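Local coordinates for protein putative non-ribosomal peptide synthetase (PDB 6M7L) that belongs to the condensation-domain family of non-ribosomal peptide synthetases and probably acts as an X-type domain that recruits cytochrome P450 enzymes to a carrier-bound peptide, at residues V128-H133 with L144-H149; H45-L50 with D116-P121; A60-L65 with T95-L100. All blocks are in the same frame, centred on the assembly; numbering follows the deposited sequence.

How the contacts relate
From the N terminus, strand 45-53 opens contact 2 and helix 58-71 opens contact 3. The chain returns to that helix at residues 95-100, closing contact 3, and only then does helix 110-119 reach strand 45-53 at residues 116-121 to close contact 2, so contact 3 lies wholly within the larger loop. Contact 1 follows in series as the hairpin of strands 130-136 and 141-149. Its second strand runs beside strand 45-53, and Arg131 NH2 meets Arg117 O of contact 2. On the other flank, Pro99 of contact 3 bonds Ala132. Contact 1 thus touches both others, whereas contacts 2 and 3 remain about 8 Å apart at their nearest atoms.

Contact 1: residues V128-H133 with L144-H149; sequences VPWRAH and LLVVAH
Trp130 lies side by side with Val146, CE3 standing 3.8 Å from CG1, which meets the indole at its edge and near its plane. Trp130 CB packs 3.8 Å from Ala148 CB. Ala132 continues this apolar face toward Leu144 CD1. The opposite face is more polar. Arg131 NE donates to His133 NE2 over 2.8 Å, each group nearly in the plane of the other. Because NE2 accepts here and ND1 pairs with Glu101 OE2, the imidazole is gripped at both nitrogens and its rotation is fixed, consistent with a proton on ND1. Val147 CG1 sits over one face of the guanidinium, toward its rim, and CG2 reaches the imidazole edge. Leu145 CD2 approaches His133 CD2 to 3.8 Å as the two side chains run alongside each other. Arg131 NH2 goes on to the carbonyls of Arg117 and Arg120.

Five backbone bonds hold this antiparallel beta hairpin. Arg131 and Val147 form a hydrogen-bonded pair with a bond in each direction, as do His133 and Leu145; His149 N to Pro129 O, 2.8 Å, adds the fifth. His149 begins HRIAADE, a degenerate form of what is probably the HHxxxDG motif of condensation domains, with the second histidine and the glycine replaced; its ND1 bonds Ile151 N.

Strand 100-102 flanks the hairpin beside 130-136 and strand 45-53 beside 141-149. Helix 58-71 packs on the face of Trp130, Ala132 and Leu144, and helix 110-119 on that of His133 and Leu145.

Contact 2: residues H45-L50 with D116-P121; sequences HVRVAL and DRAGRP
In the N-terminal lobe of this chloramphenicol acetyltransferase-like fold, a strand-to-helix-end contact brings His45 and Arg47 of strand 45-53 against the C-terminal turn of helix 110-119. His45 ND1 donates to Ala118 O at 2.7 Å with an N-H...O angle of 167°. The oxygen lies almost in the imidazole plane and the donor nearly along the C=O axis. Where the chain leaves the helix, Arg120 O comes within 3.2 Å of His45 CE1, so two carbonyls line this part of the ring. An alanine in place of His45 would probably leave Ala118 O without this donor and open a gap between the strand and the helix end. Phe122 meets the imidazole edge-to-face, and the His149 ring also touches it. Two residues along the strand, Arg47 CG packs 4.0 Å from Ala118 CB, while NH2 of the same arginine bonds Pro402 O. Behind the contact, a salt-bridge network spans the helix end: Asp116 OD2 takes a hydrogen bond from Arg117 NH2 at 2.6 Å and forms a longer ion pair with Arg120 NE, just past the helix, at 3.4 Å, with Arg117 CD lying over the centre of the Arg120 guanidinium.

Contact 3: residues A60-L65 with T95-L100; sequences ALAGAL and TGRPPL
Leu65 and Leu100 cross at about a right angle, their CD1 methyls 3.9 Å apart. The other branch of Leu100, CD2, rests 4.0 Å from Ala62 CB. More loosely, Leu100 CD2 stands 4.5 Å from Leu61 CD2. Leu100 thus places its forked end over the helix surface made by Leu61, Ala62 and Leu65, with the small Ala62 letting CD2 settle near the backbone. Leu100 CB already points toward the helix, and with chi1 at 172° CG stands anti to the backbone N. Pro98 meets the same helix farther along: its CG lies 3.9 Å from Leu65 CB, and CG and CD also approach Leu65 O.

At the margin, Arg97 NH2 comes within 3.4 Å of Ala62 O, but the angle is too poor for a hydrogen bond. The chain of Arg97 bends at chi3, and the guanidinium has its edge beside Gly63 CA. A long, weak ion pair joins Arg97 NE to Glu94.

The shape of the loop sets these groups in place. Residues 97 to 99 take extended, polyproline-like backbone angles, so Pro98 faces the helix while Pro99 turns away. Just before them, Gly96 has a phi of 116°, at which a CB would be jammed against the carbonyl O of Thr95. On the helix side, Leu65 N bonds Leu61 O, holding these two leucines one turn apart.

The contact packs the loop that leads into strand 100-102 onto helix 58-71. Pro99 leads by a backbone bond to Ala132 of strand 130-136, whose Trp130 touches Pro98. Leu65 and Leu100 both reach Ala132, while helix 155-172 lies against helix 58-71 through Ala64 and Leu65.

Contact 1: residues V128-H133 with L144-H149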
# COMPACT_ATOMS: atom_id res chain seq x y z
N VAL A 128 -0.25 -2.92 -29.35
CA VAL A 128 -0.39 -3.38 -27.96
C VAL A 128 -1.18 -2.31 -27.22
O VAL A 128 -1.10 -1.12 -27.57
CB VAL A 128 0.98 -3.66 -27.31
CG1 VAL A 128 1.71 -4.73 -28.09
CG2 VAL A 128 1.81 -2.39 -27.22
N PRO A 129 -1.94 -2.67 -26.19
CA PRO A 129 -2.90 -1.71 -25.62
C PRO A 129 -2.30 -0.79 -24.56
O PRO A 129 -3.01 -0.37 -23.65
CB PRO A 129 -3.97 -2.63 -25.02
CG PRO A 129 -3.20 -3.85 -24.63
CD PRO A 129 -2.07 -4.01 -25.61
N TRP A 130 -1.02 -0.47 -24.67
CA TRP A 130 -0.44 0.53 -23.78
C TRP A 130 0.80 1.12 -24.42
O TRP A 130 1.36 0.57 -25.37
CB TRP A 130 -0.12 -0.06 -22.40
CG TRP A 130 1.03 -1.02 -22.35
CD1 TRP A 130 1.26 -2.06 -23.19
CD2 TRP A 130 2.09 -1.04 -21.39
NE1 TRP A 130 2.41 -2.72 -22.82
CE2 TRP A 130 2.93 -2.11 -21.72
CE3 TRP A 130 2.40 -0.24 -20.28
CZ2 TRP A 130 4.07 -2.42 -20.97
CZ3 TRP A 130 3.54 -0.54 -19.55
CH2 TRP A 130 4.36 -1.62 -19.90
N ARG A 131 1.21 2.28 -23.90
CA ARG A 131 2.35 3.01 -24.42
C ARG A 131 2.85 3.96 -23.34
O ARG A 131 2.16 4.23 -22.36
CB ARG A 131 1.99 3.77 -25.70
CG ARG A 131 0.72 4.58 -25.57
CD ARG A 131 0.53 5.54 -26.73
NE ARG A 131 -0.33 6.65 -26.33
CZ ARG A 131 -1.63 6.75 -26.61
NH1 ARG A 131 -2.23 5.81 -27.33
NH2 ARG A 131 -2.32 7.79 -26.18
N ALA A 132 4.07 4.46 -23.54
CA ALA A 132 4.72 5.32 -22.57
C ALA A 132 5.29 6.55 -23.26
O ALA A 132 5.83 6.46 -24.37
CB ALA A 132 5.85 4.57 -21.83
N HIS A 133 5.17 7.69 -22.59
CA HIS A 133 5.65 8.97 -23.12
C HIS A 133 6.57 9.59 -22.08
O HIS A 133 6.10 10.03 -21.02
CB HIS A 133 4.49 9.90 -23.45
CG HIS A 133 3.38 9.24 -24.21
ND1 HIS A 133 3.26 9.31 -25.58
CD2 HIS A 133 2.34 8.48 -23.78
CE1 HIS A 133 2.20 8.63 -25.96
NE2 HIS A 133 1.62 8.12 -24.89
N LEU A 144 7.22 10.86 -16.63
CA LEU A 144 6.84 9.68 -17.40
C LEU A 144 5.33 9.52 -17.38
O LEU A 144 4.72 9.58 -16.31
CB LEU A 144 7.51 8.42 -16.84
CG LEU A 144 7.05 7.11 -17.48
CD1 LEU A 144 7.47 7.07 -18.94
CD2 LEU A 144 7.60 5.91 -16.72
N LEU A 145 4.74 9.33 -18.55
CA LEU A 145 3.32 9.07 -18.68
C LEU A 145 3.14 7.66 -19.22
O LEU A 145 3.77 7.28 -20.21
CB LEU A 145 2.64 10.08 -19.62
CG LEU A 145 1.19 9.77 -20.01
CD1 LEU A 145 0.26 9.87 -18.80
CD2 LEU A 145 0.73 10.69 -21.12
N VAL A 146 2.28 6.88 -18.56
CA VAL A 146 1.92 5.54 -19.01
C VAL A 146 0.43 5.55 -19.28
O VAL A 146 -0.37 5.87 -18.39
CB VAL A 146 2.29 4.47 -17.98
CG1 VAL A 146 1.84 3.09 -18.46
CG2 VAL A 146 3.79 4.48 -17.70
N VAL A 147 0.05 5.22 -20.51
CA VAL A 147 -1.34 5.12 -20.92
C VAL A 147 -1.63 3.67 -21.26
O VAL A 147 -0.82 3.01 -21.92
CB VAL A 147 -1.66 6.04 -22.12
CG1 VAL A 147 -3.15 6.05 -22.41
CG2 VAL A 147 -1.14 7.45 -21.85
N ALA A 148 -2.77 3.17 -20.80
CA ALA A 148 -3.20 1.81 -21.09
C ALA A 148 -4.68 1.82 -21.42
O ALA A 148 -5.47 2.41 -20.68
CB ALA A 148 -2.91 0.87 -19.92
N HIS A 149 -5.05 1.18 -22.52
CA HIS A 149 -6.46 1.12 -22.90
C HIS A 149 -7.23 0.27 -21.90
O HIS A 149 -6.72 -0.72 -21.38
CB HIS A 149 -6.61 0.57 -24.31
CG HIS A 149 -7.94 0.88 -24.93
ND1 HIS A 149 -9.09 0.21 -24.60
CD2 HIS A 149 -8.30 1.81 -25.85
CE1 HIS A 149 -10.11 0.71 -25.29
NE2 HIS A 149 -9.65 1.68 -26.06

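Contact 2: residues H45-L50 with D116-P121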
# COMPACT_ATOMS: atom_id res chain seq x y z
N HIS A 45 -9.17 5.32 -21.53
CA HIS A 45 -7.86 4.85 -21.09
C HIS A 45 -7.70 5.07 -19.59
O HIS A 45 -8.33 5.95 -19.00
CB HIS A 45 -6.72 5.57 -21.82
CG HIS A 45 -6.86 5.60 -23.31
ND1 HIS A 45 -6.41 6.65 -24.08
CD2 HIS A 45 -7.38 4.70 -24.17
CE1 HIS A 45 -6.66 6.40 -25.35
NE2 HIS A 45 -7.24 5.22 -25.44
N VAL A 46 -6.86 4.25 -18.99
CA VAL A 46 -6.28 4.55 -17.69
C VAL A 46 -4.89 5.11 -17.94
O VAL A 46 -4.23 4.77 -18.92
CB VAL A 46 -6.23 3.31 -16.77
CG1 VAL A 46 -7.64 2.92 -16.32
CG2 VAL A 46 -5.54 2.16 -17.47
N ARG A 47 -4.45 6.00 -17.05
CA ARG A 47 -3.15 6.62 -17.28
C ARG A 47 -2.58 7.13 -15.96
O ARG A 47 -3.32 7.48 -15.04
CB ARG A 47 -3.23 7.76 -18.31
CG ARG A 47 -3.93 9.02 -17.83
CD ARG A 47 -5.46 8.83 -17.81
NE ARG A 47 -5.99 9.10 -16.48
CZ ARG A 47 -6.42 10.29 -16.08
NH1 ARG A 47 -6.86 10.45 -14.84
NH2 ARG A 47 -6.40 11.32 -16.91
N VAL A 48 -1.26 7.17 -15.89
CA VAL A 48 -0.53 7.61 -14.71
C VAL A 48 0.67 8.42 -15.16
O VAL A 48 1.41 8.01 -16.06
CB VAL A 48 -0.09 6.43 -13.82
CG1 VAL A 48 0.63 5.37 -14.65
CG2 VAL A 48 0.78 6.91 -12.68
N ALA A 49 0.87 9.58 -14.55
CA ALA A 49 2.03 10.42 -14.80
C ALA A 49 2.90 10.44 -13.56
O ALA A 49 2.42 10.73 -12.46
CB ALA A 49 1.61 11.84 -15.19
N LEU A 50 4.18 10.10 -13.73
CA LEU A 50 5.12 9.98 -12.62
C LEU A 50 6.23 11.01 -12.79
O LEU A 50 6.92 11.03 -13.81
CB LEU A 50 5.72 8.57 -12.57
CG LEU A 50 4.81 7.40 -12.23
CD1 LEU A 50 5.61 6.11 -12.23
CD2 LEU A 50 4.14 7.61 -10.88
N ASP A 116 -2.90 15.45 -24.18
CA ASP A 116 -2.90 14.98 -25.56
C ASP A 116 -2.46 13.53 -25.66
O ASP A 116 -3.13 12.71 -26.30
CB ASP A 116 -2.00 15.87 -26.42
CG ASP A 116 -1.72 15.27 -27.77
OD1 ASP A 116 -2.62 15.29 -28.63
OD2 ASP A 116 -0.60 14.75 -27.98
N ARG A 117 -1.33 13.19 -25.02
CA ARG A 117 -0.83 11.83 -25.11
C ARG A 117 -1.76 10.83 -24.43
O ARG A 117 -1.84 9.68 -24.86
CB ARG A 117 0.57 11.74 -24.50
CG ARG A 117 1.61 12.63 -25.17
CD ARG A 117 1.79 12.29 -26.65
NE ARG A 117 3.00 12.89 -27.19
CZ ARG A 117 3.06 14.10 -27.74
NH1 ARG A 117 4.21 14.56 -28.21
NH2 ARG A 117 1.96 14.85 -27.82
N ALA A 118 -2.46 11.25 -23.38
CA ALA A 118 -3.40 10.35 -22.72
C ALA A 118 -4.63 10.11 -23.58
O ALA A 118 -5.26 9.05 -23.47
CB ALA A 118 -3.81 10.91 -21.36
N GLY A 119 -4.99 11.06 -24.43
CA GLY A 119 -6.16 10.94 -25.27
C GLY A 119 -5.94 10.32 -26.63
O GLY A 119 -6.92 9.95 -27.28
N ARG A 120 -4.69 10.21 -27.07
CA ARG A 120 -4.41 9.66 -28.39
C ARG A 120 -5.01 8.27 -28.52
O ARG A 120 -4.74 7.40 -27.68
CB ARG A 120 -2.91 9.61 -28.66
CG ARG A 120 -2.27 10.95 -28.97
CD ARG A 120 -0.82 10.77 -29.41
NE ARG A 120 -0.25 12.01 -29.91
CZ ARG A 120 1.02 12.15 -30.30
NH1 ARG A 120 1.84 11.11 -30.25
NH2 ARG A 120 1.45 13.32 -30.74
N PRO A 121 -5.83 8.01 -29.54
CA PRO A 121 -6.52 6.72 -29.63
C PRO A 121 -5.57 5.58 -29.92
O PRO A 121 -4.47 5.75 -30.45
CB PRO A 121 -7.51 6.92 -30.79
CG PRO A 121 -7.59 8.42 -30.98
CD PRO A 121 -6.24 8.94 -30.61

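Contact 3: residues A60-L65 with T95-L100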
# COMPACT_ATOMS: atom_id res chain seq x y z
N ALA A 60 17.35 1.42 -19.34
CA ALA A 60 16.78 0.51 -18.35
C ALA A 60 15.27 0.71 -18.24
O ALA A 60 14.52 -0.27 -18.08
CB ALA A 60 17.44 0.72 -16.99
N LEU A 61 14.81 1.96 -18.33
CA LEU A 61 13.37 2.22 -18.34
C LEU A 61 12.70 1.55 -19.52
O LEU A 61 11.60 1.00 -19.39
CB LEU A 61 13.12 3.73 -18.36
CG LEU A 61 11.70 4.20 -18.71
CD1 LEU A 61 10.72 3.85 -17.61
CD2 LEU A 61 11.69 5.69 -19.00
N ALA A 62 13.34 1.58 -20.69
CA ALA A 62 12.80 0.88 -21.85
C ALA A 62 12.76 -0.63 -21.62
O ALA A 62 11.77 -1.29 -21.95
CB ALA A 62 13.62 1.21 -23.10
N GLY A 63 13.83 -1.18 -21.05
CA GLY A 63 13.83 -2.60 -20.74
C GLY A 63 12.80 -2.96 -19.69
O GLY A 63 12.13 -4.00 -19.79
N ALA A 64 12.65 -2.12 -18.67
CA ALA A 64 11.66 -2.38 -17.63
C ALA A 64 10.25 -2.33 -18.19
O ALA A 64 9.39 -3.14 -17.81
CB ALA A 64 11.82 -1.37 -16.49
N LEU A 65 9.98 -1.38 -19.09
CA LEU A 65 8.67 -1.33 -19.75
C LEU A 65 8.40 -2.64 -20.50
O LEU A 65 7.32 -3.22 -20.37
CB LEU A 65 8.62 -0.14 -20.71
CG LEU A 65 8.52 1.24 -20.05
CD1 LEU A 65 8.69 2.35 -21.08
CD2 LEU A 65 7.20 1.39 -19.31
N THR A 95 8.69 -8.31 -29.91
CA THR A 95 7.66 -7.81 -30.82
C THR A 95 6.37 -7.66 -30.04
O THR A 95 5.71 -8.65 -29.72
CB THR A 95 7.48 -8.75 -32.01
OG1 THR A 95 6.65 -9.85 -31.62
CG2 THR A 95 8.83 -9.29 -32.47
N GLY A 96 5.99 -6.43 -29.73
CA GLY A 96 4.90 -6.18 -28.81
C GLY A 96 5.31 -5.48 -27.54
O GLY A 96 4.48 -5.33 -26.63
N ARG A 97 6.57 -5.08 -27.41
CA ARG A 97 6.95 -4.16 -26.36
C ARG A 97 6.20 -2.84 -26.55
O ARG A 97 5.85 -2.48 -27.68
CB ARG A 97 8.46 -3.91 -26.38
CG ARG A 97 8.93 -3.09 -27.57
CD ARG A 97 10.44 -2.97 -27.63
NE ARG A 97 11.07 -3.14 -26.33
CZ ARG A 97 12.24 -2.62 -25.99
NH1 ARG A 97 12.91 -1.86 -26.85
NH2 ARG A 97 12.74 -2.83 -24.78
N PRO A 98 5.90 -2.12 -25.47
CA PRO A 98 5.20 -0.85 -25.63
C PRO A 98 6.10 0.18 -26.28
O PRO A 98 7.33 0.18 -26.07
CB PRO A 98 4.86 -0.46 -24.18
CG PRO A 98 5.97 -1.07 -23.39
CD PRO A 98 6.23 -2.39 -24.06
N PRO A 99 5.55 1.07 -27.10
CA PRO A 99 6.34 2.19 -27.61
C PRO A 99 6.69 3.16 -26.49
O PRO A 99 5.95 3.30 -25.51
CB PRO A 99 5.43 2.84 -28.65
CG PRO A 99 4.05 2.40 -28.29
CD PRO A 99 4.20 1.03 -27.69
N LEU A 100 7.84 3.81 -26.63
CA LEU A 100 8.33 4.77 -25.64
C LEU A 100 8.70 6.06 -26.37
O LEU A 100 9.79 6.16 -26.95
CB LEU A 100 9.52 4.21 -24.87
CG LEU A 100 10.24 5.19 -23.94
CD1 LEU A 100 9.29 5.76 -22.89
CD2 LEU A 100 11.45 4.53 -23.29